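Local coordinates for protein alpha-fucosidase GH29 (Fusarium graminearum, PDB 4PSR) that hydrolyses alpha-L-fucosides, probably releasing alpha-1,6-linked fucose from the reducing-end N-acetylglucosamine of glycoprotein glycans, at residues A[203-211]-A[244-255]. Sequence-based numbering, arbitrary orientation.
Sequences EDQLWFDKH and VDEQKRLEFLAY. With MAN (alpha-D-mannopyranose), chain D.
W207, F208 and H211 of 203-211 pack against V244, K248 and F252 of 244-255, joining two almost parallel outer helices of the TIM barrel, 200-218 and 246-263, with segment axes 9.3 Å apart at 10°. The tight side faces the barrel. The W207 indole is sandwiched: V244 lies over one face, with CG2 3.8 Å from the centroid of the five-membered ring, and the H211 ring meets the opposite face with CD2. F252 crosses beyond W207, its CB against W207 CZ3, and stacks face to face on the H211 imidazole, centroids 4.1 Å apart and planes at 25°. F208, its CG anti to the backbone N, reaches across as a knob among K248, E251, F252 and Y255, and turns its edge toward the Y255 face in an offset edge-to-face pair. The outer side is looser and polar. K248 lays its CG and CD over D204 O, and bends at chi2 and chi4 bring NZ to E251 OE1 in a salt bridge. Q205 OE1 lies 3.1 Å from K248 CE, while its amide NE2 bonds D209 OD1 within its own helix. E246 takes no part in the helix pairing; its OE2 accepts a hydrogen bond from mannose O2. Where helix 246-263 begins, R249 grips V244 O side-on through NE and NH2, and D245 is the N-cap, its OD2 accepting from K248 N. D204 OD1 takes two partners, the Y176 hydroxyl and D245 N; D245 N meets D204 OD1 from above the carboxylate plane at 3.0 Å, with a nearly straight N-H...O angle of 174°.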
ATOM      1  N   GLU A 203     -20.322  17.981  10.684  1.00 12.23           N
ATOM      2  CA  GLU A 203     -19.019  17.306  10.528  1.00 11.27           C
ATOM      3  C   GLU A 203     -19.078  16.349   9.346  1.00 12.31           C
ATOM      4  O   GLU A 203     -18.113  16.270   8.576  1.00 12.68           O
ATOM      5  CB  GLU A 203     -18.597  16.526  11.790  1.00 11.11           C
ATOM      6  CG  GLU A 203     -18.290  17.395  13.008  1.00 12.79           C
ATOM      7  CD  GLU A 203     -16.973  18.114  12.985  1.00 12.29           C
ATOM      8  OE1 GLU A 203     -16.236  17.994  11.966  1.00 13.75           O
ATOM      9  OE2 GLU A 203     -16.642  18.809  13.986  1.00 13.73           O
ATOM     10  N   ASP A 204     -20.169  15.593   9.205  1.00 13.89           N
ATOM     11  CA  ASP A 204     -20.321  14.674   8.080  1.00 12.16           C
ATOM     12  C   ASP A 204     -20.312  15.447   6.757  1.00 14.37           C
ATOM     13  O   ASP A 204     -19.703  15.045   5.765  1.00 13.15           O
ATOM     14  CB  ASP A 204     -21.595  13.810   8.229  1.00 15.53           C
ATOM     15  CG  ASP A 204     -21.444  12.694   9.262  1.00 15.14           C
ATOM     16  OD1 ASP A 204     -20.381  12.040   9.292  1.00 16.19           O
ATOM     17  OD2 ASP A 204     -22.418  12.482  10.038  1.00 20.45           O
ATOM     18  N   GLN A 205     -20.998  16.576   6.728  1.00 12.41           N
ATOM     19  CA  GLN A 205     -20.992  17.411   5.550  1.00 11.63           C
ATOM     20  C   GLN A 205     -19.587  17.948   5.250  1.00 12.12           C
ATOM     21  O   GLN A 205     -19.193  17.985   4.069  1.00 13.42           O
ATOM     22  CB  GLN A 205     -21.998  18.580   5.712  1.00 13.09           C
ATOM     23  CG  GLN A 205     -22.066  19.497   4.505  1.00 13.35           C
ATOM     24  CD  GLN A 205     -22.742  18.821   3.319  1.00 18.31           C
ATOM     25  OE1 GLN A 205     -23.884  18.368   3.429  1.00 23.79           O
ATOM     26  NE2 GLN A 205     -22.064  18.757   2.182  1.00 19.05           N
ATOM     27  N   LEU A 206     -18.869  18.370   6.276  1.00 13.21           N
ATOM     28  CA  LEU A 206     -17.518  18.897   6.141  1.00 11.97           C
ATOM     29  C   LEU A 206     -16.573  17.810   5.640  1.00 11.17           C
ATOM     30  O   LEU A 206     -15.651  18.112   4.848  1.00 11.78           O
ATOM     31  CB  LEU A 206     -17.049  19.505   7.470  1.00 13.48           C
ATOM     32  CG  LEU A 206     -15.658  20.129   7.470  1.00 11.79           C
ATOM     33  CD1 LEU A 206     -15.589  21.315   6.505  1.00 15.06           C
ATOM     34  CD2 LEU A 206     -15.275  20.589   8.870  1.00 14.64           C
ATOM     35  N   TRP A 207     -16.780  16.556   6.030  1.00 11.52           N
ATOM     36  CA  TRP A 207     -15.925  15.461   5.538  1.00 11.03           C
ATOM     37  C   TRP A 207     -15.985  15.402   4.023  1.00 10.95           C
ATOM     38  O   TRP A 207     -14.957  15.324   3.329  1.00 11.63           O
ATOM     39  CB  TRP A 207     -16.379  14.132   6.154  1.00 12.72           C
ATOM     40  CG  TRP A 207     -15.597  12.934   5.662  1.00 10.86           C
ATOM     41  CD1 TRP A 207     -14.457  12.413   6.207  1.00 13.05           C
ATOM     42  CD2 TRP A 207     -15.924  12.116   4.536  1.00 10.49           C
ATOM     43  NE1 TRP A 207     -14.038  11.323   5.457  1.00 10.00           N
ATOM     44  CE2 TRP A 207     -14.903  11.128   4.421  1.00 10.10           C
ATOM     45  CE3 TRP A 207     -16.958  12.132   3.596  1.00 10.73           C
ATOM     46  CZ2 TRP A 207     -14.929  10.141   3.428  1.00 11.49           C
ATOM     47  CZ3 TRP A 207     -16.972  11.166   2.603  1.00 11.66           C
ATOM     48  CH2 TRP A 207     -15.952  10.179   2.523  1.00 11.19           C
ATOM     49  N   PHE A 208     -17.206  15.446   3.498  1.00 11.32           N
ATOM     50  CA  PHE A 208     -17.442  15.459   2.067  1.00 11.58           C
ATOM     51  C   PHE A 208     -16.934  16.743   1.405  1.00 12.44           C
ATOM     52  O   PHE A 208     -16.236  16.686   0.377  1.00 11.49           O
ATOM     53  CB  PHE A 208     -18.930  15.273   1.725  1.00 12.03           C
ATOM     54  CG  PHE A 208     -19.234  15.519   0.283  1.00 13.55           C
ATOM     55  CD1 PHE A 208     -19.097  14.509  -0.648  1.00 14.78           C
ATOM     56  CD2 PHE A 208     -19.618  16.765  -0.163  1.00 17.90           C
ATOM     57  CE1 PHE A 208     -19.345  14.738  -1.999  1.00 14.29           C
ATOM     58  CE2 PHE A 208     -19.861  16.985  -1.500  1.00 17.68           C
ATOM     59  CZ  PHE A 208     -19.722  15.963  -2.416  1.00 14.24           C
ATOM     60  N   ASP A 209     -17.243  17.890   2.005  1.00 12.79           N
ATOM     61  CA  ASP A 209     -16.875  19.171   1.394  1.00 13.77           C
ATOM     62  C   ASP A 209     -15.349  19.299   1.289  1.00 11.78           C
ATOM     63  O   ASP A 209     -14.827  19.859   0.327  1.00 13.69           O
ATOM     64  CB  ASP A 209     -17.427  20.353   2.187  1.00 13.10           C
ATOM     65  CG  ASP A 209     -18.939  20.507   2.061  1.00 16.86           C
ATOM     66  OD1 ASP A 209     -19.531  19.922   1.144  1.00 18.50           O
ATOM     67  OD2 ASP A 209     -19.503  21.261   2.877  1.00 19.58           O
ATOM     68  N   LYS A 210     -14.620  18.797   2.287  1.00 11.19           N
ATOM     69  CA  LYS A 210     -13.158  18.798   2.239  1.00 10.16           C
ATOM     70  C   LYS A 210     -12.654  17.962   1.057  1.00 11.04           C
ATOM     71  O   LYS A 210     -11.782  18.401   0.267  1.00 10.87           O
ATOM     72  CB  LYS A 210     -12.581  18.291   3.558  1.00  9.38           C
ATOM     73  CG  LYS A 210     -12.604  19.307   4.679  1.00 11.84           C
ATOM     74  CD  LYS A 210     -12.296  18.656   6.029  1.00 11.37           C
ATOM     75  CE  LYS A 210     -12.051  19.686   7.118  1.00 11.64           C
ATOM     76  NZ  LYS A 210     -11.621  18.989   8.361  1.00 12.78           N
ATOM     77  N   HIS A 211     -13.154  16.730   0.926  1.00 11.39           N
ATOM     78  CA  HIS A 211     -12.795  15.908  -0.227  1.00 11.48           C
ATOM     79  C   HIS A 211     -13.106  16.584  -1.558  1.00 11.20           C
ATOM     80  O   HIS A 211     -12.270  16.610  -2.455  1.00 10.90           O
ATOM     81  CB  HIS A 211     -13.567  14.594  -0.236  1.00 10.96           C
ATOM     82  CG  HIS A 211     -12.924  13.459   0.482  1.00  9.72           C
ATOM     83  ND1 HIS A 211     -11.579  13.174   0.365  1.00 10.09           N
ATOM     84  CD2 HIS A 211     -13.455  12.488   1.261  1.00 11.20           C
ATOM     85  CE1 HIS A 211     -11.314  12.068   1.035  1.00 10.69           C
ATOM     86  NE2 HIS A 211     -12.436  11.627   1.589  1.00 11.73           N
ATOM     87  N   VAL A 244     -18.350   7.740   9.278  1.00 11.35           N
ATOM     88  CA  VAL A 244     -18.888   8.854   8.497  1.00 13.20           C
ATOM     89  C   VAL A 244     -20.279   8.461   8.004  1.00 13.63           C
ATOM     90  O   VAL A 244     -20.528   7.325   7.626  1.00 13.43           O
ATOM     91  CB  VAL A 244     -17.961   9.203   7.275  1.00 12.09           C
ATOM     92  CG1 VAL A 244     -18.596  10.269   6.386  1.00 14.55           C
ATOM     93  CG2 VAL A 244     -16.578   9.628   7.748  1.00 14.24           C
ATOM     94  N   ASP A 245     -21.202   9.406   8.032  1.00 13.22           N
ATOM     95  CA  ASP A 245     -22.518   9.144   7.487  1.00 13.84           C
ATOM     96  C   ASP A 245     -22.472   8.433   6.117  1.00 13.05           C
ATOM     97  O   ASP A 245     -21.745   8.843   5.188  1.00 12.23           O
ATOM     98  CB  ASP A 245     -23.269  10.461   7.374  1.00 14.61           C
ATOM     99  CG  ASP A 245     -24.639  10.276   6.809  1.00 23.92           C
ATOM    100  OD1 ASP A 245     -25.497   9.768   7.561  1.00 25.20           O
ATOM    101  OD2 ASP A 245     -24.822  10.600   5.620  1.00 22.86           O
ATOM    102  N   GLU A 246     -23.258   7.376   5.954  1.00 14.55           N
ATOM    103  CA  GLU A 246     -23.240   6.567   4.766  1.00 13.40           C
ATOM    104  C   GLU A 246     -23.548   7.342   3.493  1.00 14.57           C
ATOM    105  O   GLU A 246     -22.900   7.141   2.471  1.00 14.16           O
ATOM    106  CB  GLU A 246     -24.222   5.383   4.902  1.00 14.02           C
ATOM    107  CG  GLU A 246     -24.172   4.417   3.741  1.00 17.89           C
ATOM    108  CD  GLU A 246     -25.340   3.457   3.688  1.00 21.28           C
ATOM    109  OE1 GLU A 246     -25.113   2.312   3.277  1.00 22.63           O
ATOM    110  OE2 GLU A 246     -26.475   3.856   4.022  1.00 27.88           O
ATOM    111  N   GLN A 247     -24.531   8.235   3.570  0.55 13.23           N
ATOM    112  CA  GLN A 247     -24.922   9.056   2.439  0.55 12.72           C
ATOM    113  C   GLN A 247     -23.734   9.896   1.950  0.55 14.00           C
ATOM    114  O   GLN A 247     -23.497  10.030   0.750  0.55 13.42           O
ATOM    115  CB  GLN A 247     -26.109   9.958   2.818  0.55 14.41           C
ATOM    116  CG  GLN A 247     -26.585  10.855   1.711  0.55 20.01           C
ATOM    117  CD  GLN A 247     -27.977  11.442   1.951  0.55 24.13           C
ATOM    118  OE1 GLN A 247     -28.526  11.367   3.052  0.55 31.65           O
ATOM    119  NE2 GLN A 247     -28.548  12.031   0.911  0.55 33.46           N
ATOM    120  N   LYS A 248     -22.990  10.451   2.897  1.00 14.02           N
ATOM    121  CA  LYS A 248     -21.844  11.302   2.573  1.00 12.33           C
ATOM    122  C   LYS A 248     -20.705  10.483   1.949  1.00 12.77           C
ATOM    123  O   LYS A 248     -20.031  10.939   1.003  1.00 12.56           O
ATOM    124  CB  LYS A 248     -21.388  12.108   3.780  1.00 14.56           C
ATOM    125  CG  LYS A 248     -22.423  13.203   4.205  1.00 14.41           C
ATOM    126  CD  LYS A 248     -22.548  14.233   3.144  1.00 19.10           C
ATOM    127  CE  LYS A 248     -23.599  15.260   3.433  1.00 28.82           C
ATOM    128  NZ  LYS A 248     -24.855  14.893   2.778  1.00 24.04           N
ATOM    129  N   ARG A 249     -20.487   9.271   2.446  1.00 12.90           N
ATOM    130  CA  ARG A 249     -19.528   8.369   1.792  1.00 11.37           C
ATOM    131  C   ARG A 249     -19.894   8.082   0.359  1.00 13.08           C
ATOM    132  O   ARG A 249     -19.062   8.164  -0.536  1.00 12.53           O
ATOM    133  CB  ARG A 249     -19.411   7.083   2.601  1.00 11.74           C
ATOM    134  CG  ARG A 249     -18.630   7.246   3.868  1.00 13.89           C
ATOM    135  CD  ARG A 249     -18.541   5.960   4.636  1.00 12.61           C
ATOM    136  NE  ARG A 249     -19.671   5.693   5.528  1.00 14.36           N
ATOM    137  CZ  ARG A 249     -20.338   4.546   5.596  1.00 13.01           C
ATOM    138  NH1 ARG A 249     -20.148   3.557   4.747  1.00 15.28           N
ATOM    139  NH2 ARG A 249     -21.278   4.410   6.525  1.00 13.98           N
ATOM    140  N   LEU A 250     -21.165   7.790   0.117  1.00 13.28           N
ATOM    141  CA  LEU A 250     -21.638   7.489  -1.214  1.00 13.66           C
ATOM    142  C   LEU A 250     -21.568   8.717  -2.126  1.00 12.05           C
ATOM    143  O   LEU A 250     -21.274   8.585  -3.316  1.00 13.27           O
ATOM    144  CB  LEU A 250     -23.078   6.951  -1.172  1.00 14.26           C
ATOM    145  CG  LEU A 250     -23.173   5.517  -0.672  1.00 15.72           C
ATOM    146  CD1 LEU A 250     -24.636   5.181  -0.398  1.00 15.55           C
ATOM    147  CD2 LEU A 250     -22.608   4.584  -1.729  1.00 16.43           C
ATOM    148  N   GLU A 251     -21.829   9.902  -1.568  1.00 12.63           N
ATOM    149  CA  GLU A 251     -21.753  11.126  -2.362  1.00 14.41           C
ATOM    150  C   GLU A 251     -20.288  11.411  -2.772  1.00 11.54           C
ATOM    151  O   GLU A 251     -20.029  11.852  -3.885  1.00 12.00           O
ATOM    152  CB  GLU A 251     -22.363  12.290  -1.574  1.00 13.56           C
ATOM    153  CG  GLU A 251     -23.902  12.223  -1.555  1.00 16.56           C
ATOM    154  CD  GLU A 251     -24.561  13.142  -0.552  1.00 24.67           C
ATOM    155  OE1 GLU A 251     -23.867  13.859   0.178  1.00 21.13           O
ATOM    156  OE2 GLU A 251     -25.813  13.132  -0.495  1.00 32.50           O
ATOM    157  N   PHE A 252     -19.351  11.155  -1.853  1.00 12.22           N
ATOM    158  CA  PHE A 252     -17.925  11.242  -2.197  1.00 11.13           C
ATOM    159  C   PHE A 252     -17.548  10.305  -3.350  1.00 11.38           C
ATOM    160  O   PHE A 252     -16.917  10.742  -4.341  1.00 11.57           O
ATOM    161  CB  PHE A 252     -17.024  10.930  -0.999  1.00 12.62           C
ATOM    162  CG  PHE A 252     -15.606  10.659  -1.415  1.00 10.83           C
ATOM    163  CD1 PHE A 252     -14.786  11.679  -1.902  1.00 11.25           C
ATOM    164  CD2 PHE A 252     -15.109   9.361  -1.394  1.00 12.18           C
ATOM    165  CE1 PHE A 252     -13.485  11.406  -2.335  1.00 11.42           C
ATOM    166  CE2 PHE A 252     -13.812   9.076  -1.817  1.00 11.21           C
ATOM    167  CZ  PHE A 252     -13.003  10.097  -2.292  1.00 11.40           C
ATOM    168  N   LEU A 253     -17.910   9.020  -3.246  1.00 11.65           N
ATOM    169  CA  LEU A 253     -17.554   8.050  -4.268  1.00 12.06           C
ATOM    170  C   LEU A 253     -18.118   8.470  -5.625  1.00 12.57           C
ATOM    171  O   LEU A 253     -17.410   8.479  -6.640  1.00 12.59           O
ATOM    172  CB  LEU A 253     -18.041   6.640  -3.850  1.00 13.35           C
ATOM    173  CG  LEU A 253     -17.360   6.051  -2.619  1.00 10.28           C
ATOM    174  CD1 LEU A 253     -18.070   4.778  -2.155  1.00 13.80           C
ATOM    175  CD2 LEU A 253     -15.872   5.749  -2.925  1.00 11.47           C
ATOM    176  N   ALA A 254     -19.412   8.793  -5.660  1.00 12.59           N
ATOM    177  CA  ALA A 254     -20.007   9.216  -6.928  1.00 11.53           C
ATOM    178  C   ALA A 254     -19.357  10.489  -7.490  1.00 11.52           C
ATOM    179  O   ALA A 254     -19.073  10.566  -8.684  1.00 13.15           O
ATOM    180  CB  ALA A 254     -21.534   9.399  -6.796  1.00 12.33           C
ATOM    181  N   TYR A 255     -19.092  11.468  -6.615  1.00 11.15           N
ATOM    182  CA  TYR A 255     -18.485  12.718  -7.070  1.00 10.25           C
ATOM    183  C   TYR A 255     -17.102  12.506  -7.675  1.00 12.09           C
ATOM    184  O   TYR A 255     -16.817  12.952  -8.781  1.00 12.83           O
ATOM    185  CB  TYR A 255     -18.440  13.738  -5.946  1.00 11.49           C
ATOM    186  CG  TYR A 255     -18.112  15.142  -6.385  1.00 13.13           C
ATOM    187  CD1 TYR A 255     -19.120  16.059  -6.640  1.00 15.94           C
ATOM    188  CD2 TYR A 255     -16.800  15.568  -6.537  1.00 12.98           C
ATOM    189  CE1 TYR A 255     -18.843  17.347  -7.030  1.00 18.08           C
ATOM    190  CE2 TYR A 255     -16.511  16.868  -6.913  1.00 16.49           C
ATOM    191  CZ  TYR A 255     -17.556  17.749  -7.164  1.00 17.92           C
ATOM    192  OH  TYR A 255     -17.304  19.054  -7.543  1.00 19.55           O
TER
HETATM  193  C1  MAN D   6     -26.906   4.143   7.925  1.00 32.21           C
HETATM  194  C2  MAN D   6     -28.022   5.013   7.339  1.00 24.25           C
HETATM  195  C3  MAN D   6     -29.291   4.158   7.182  1.00 23.39           C
HETATM  196  C4  MAN D   6     -28.985   2.898   6.329  1.00 48.56           C
HETATM  197  C5  MAN D   6     -27.826   2.107   6.997  1.00 37.04           C
HETATM  198  C6  MAN D   6     -27.324   0.903   6.192  1.00 45.06           C
HETATM  199  O2  MAN D   6     -27.653   5.440   6.042  1.00 25.06           O
HETATM  200  O3  MAN D   6     -30.360   4.907   6.644  1.00 37.70           O
HETATM  201  O4  MAN D   6     -30.137   2.075   6.243  1.00 58.50           O
HETATM  202  O5  MAN D   6     -26.673   2.992   7.173  1.00 30.83           O
HETATM  203  O6  MAN D   6     -26.184   0.337   6.880  1.00 36.74           O